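Local coordinates for oxidoreductase, short chain dehydrogenase/reductase family protein (Bifidobacterium adolescentis L2-32, PDB 6OW4) that acts as an NADH-dependent 20beta-hydroxysteroid dehydrogenase of the short-chain dehydrogenase/reductase family, binding its dinucleotide on a Rossmann fold, at residues Thr159-Ile162 and Ala163-Ile166. Sequence-based numbering, arbitrary orientation.
Sequences TGRI and AHEI
Arg161 and Glu165, one helical turn apart, run side by side in the same direction and join in an i to i+4 salt bridge. Arg161 NE stands 3.1 Å from Glu165 OE2, which lies at the guanidinium edge, but the N-H...O angle is only 126° and the hydrogen bond is weak. The guanidinium and carboxylate planes are 37° apart. A bend at chi3 turns NE back toward the carboxylate, whose OE2 also lies 3.3 Å from Arg161 CD. Through NH1, Arg161 forms a second salt bridge, with Glu142 of the second subunit. In the backbone, Glu165 N bonds to Arg161 O at 2.9 Å. Arg161 O also sits 3.5 Å above the plane of the His164 ring, over its centre. His164 holds CG between its backbone N and carbonyl carbon (chi1 70°), which folds the ring back over the preceding turn, with NE2 3.4 Å from Arg161 CA and CD2 3.2 Å from Gly160 O. Trimming His164 to an alanine would take the ring off the Arg161 carbonyl and would probably leave Gln138 of the second subunit without its packing partner. All this belongs to helix 142-170 of the Rossmann fold, packed on its parallel sheet through Ala163, which rests on Phe45 and Ala125; Thr159, near the bound NAD, touches the NAD-binding loop residue Val102. Ile166 N bonds to Ile162 O at 3.0 Å, while Ile166 CD1 reaches Ile162 O at 3.3 Å, and both isoleucines touch helix 105-119.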
loop_
_atom_site.group_PDB
_atom_site.type_symbol
_atom_site.label_atom_id
_atom_site.label_comp_id
_atom_site.label_asym_id
_atom_site.label_seq_id
_atom_site.Cartn_x
_atom_site.Cartn_y
_atom_site.Cartn_z
ATOM N N THR F 159 -1.730 19.886 -17.671
ATOM C CA THR F 159 -3.091 19.592 -18.189
ATOM C C THR F 159 -4.058 19.442 -17.008
ATOM O O THR F 159 -5.200 19.929 -17.116
ATOM C CB THR F 159 -3.087 18.343 -19.079
ATOM O OG1 THR F 159 -1.849 18.261 -19.785
ATOM C CG2 THR F 159 -4.222 18.352 -20.077
ATOM N N GLY F 160 -3.614 18.783 -15.933
ATOM C CA GLY F 160 -4.362 18.665 -14.667
ATOM C C GLY F 160 -4.579 20.022 -14.019
ATOM O O GLY F 160 -5.677 20.243 -13.482
ATOM N N ARG F 161 -3.577 20.904 -14.083
ATOM C CA ARG F 161 -3.587 22.231 -13.406
ATOM C C ARG F 161 -4.659 23.129 -14.037
ATOM O O ARG F 161 -5.461 23.709 -13.276
ATOM C CB ARG F 161 -2.208 22.896 -13.472
ATOM C CG ARG F 161 -2.039 24.059 -12.504
ATOM C CD ARG F 161 -0.814 24.907 -12.794
ATOM N NE ARG F 161 -0.821 25.406 -14.165
ATOM C CZ ARG F 161 0.157 25.249 -15.058
ATOM N NH1 ARG F 161 1.276 24.617 -14.742
ATOM N NH2 ARG F 161 0.016 25.744 -16.275
ATOM N N ILE F 162 -4.681 23.234 -15.370
ATOM C CA ILE F 162 -5.631 24.117 -16.113
ATOM C C ILE F 162 -7.067 23.638 -15.862
ATOM O O ILE F 162 -7.973 24.489 -15.853
ATOM C CB ILE F 162 -5.294 24.207 -17.619
ATOM C CG1 ILE F 162 -5.419 22.862 -18.342
ATOM C CG2 ILE F 162 -3.921 24.829 -17.822
ATOM C CD1 ILE F 162 -5.556 22.991 -19.842
ATOM N N ALA F 163 -7.262 22.333 -15.649
ATOM C CA ALA F 163 -8.579 21.705 -15.386
ATOM C C ALA F 163 -9.166 22.254 -14.079
ATOM O O ALA F 163 -10.290 22.796 -14.121
ATOM C CB ALA F 163 -8.444 20.203 -15.347
ATOM N N HIS F 164 -8.432 22.133 -12.968
ATOM C CA HIS F 164 -8.894 22.567 -11.620
ATOM C C HIS F 164 -8.758 24.089 -11.477
ATOM O O HIS F 164 -9.425 24.650 -10.585
ATOM C CB HIS F 164 -8.197 21.766 -10.505
ATOM C CG HIS F 164 -6.748 22.057 -10.308
ATOM N ND1 HIS F 164 -6.294 23.264 -9.814
ATOM C CD2 HIS F 164 -5.653 21.286 -10.483
ATOM C CE1 HIS F 164 -4.981 23.233 -9.720
ATOM N NE2 HIS F 164 -4.563 22.029 -10.123
ATOM N N GLU F 165 -7.948 24.732 -12.326
ATOM C CA GLU F 165 -7.867 26.215 -12.435
ATOM C C GLU F 165 -9.213 26.755 -12.936
ATOM O O GLU F 165 -9.761 27.664 -12.283
ATOM C CB GLU F 165 -6.726 26.642 -13.363
ATOM C CG GLU F 165 -5.392 26.801 -12.652
ATOM C CD GLU F 165 -4.203 27.089 -13.556
ATOM O OE1 GLU F 165 -4.394 27.159 -14.786
ATOM O OE2 GLU F 165 -3.085 27.242 -13.026
ATOM N N ILE F 166 -9.718 26.208 -14.047
ATOM C CA ILE F 166 -11.015 26.594 -14.681
ATOM C C ILE F 166 -12.142 26.425 -13.654
ATOM O O ILE F 166 -12.966 27.351 -13.526
ATOM C CB ILE F 166 -11.276 25.770 -15.960
ATOM C CG1 ILE F 166 -10.330 26.173 -17.095
ATOM C CG2 ILE F 166 -12.734 25.873 -16.390
ATOM C CD1 ILE F 166 -10.164 25.120 -18.170
#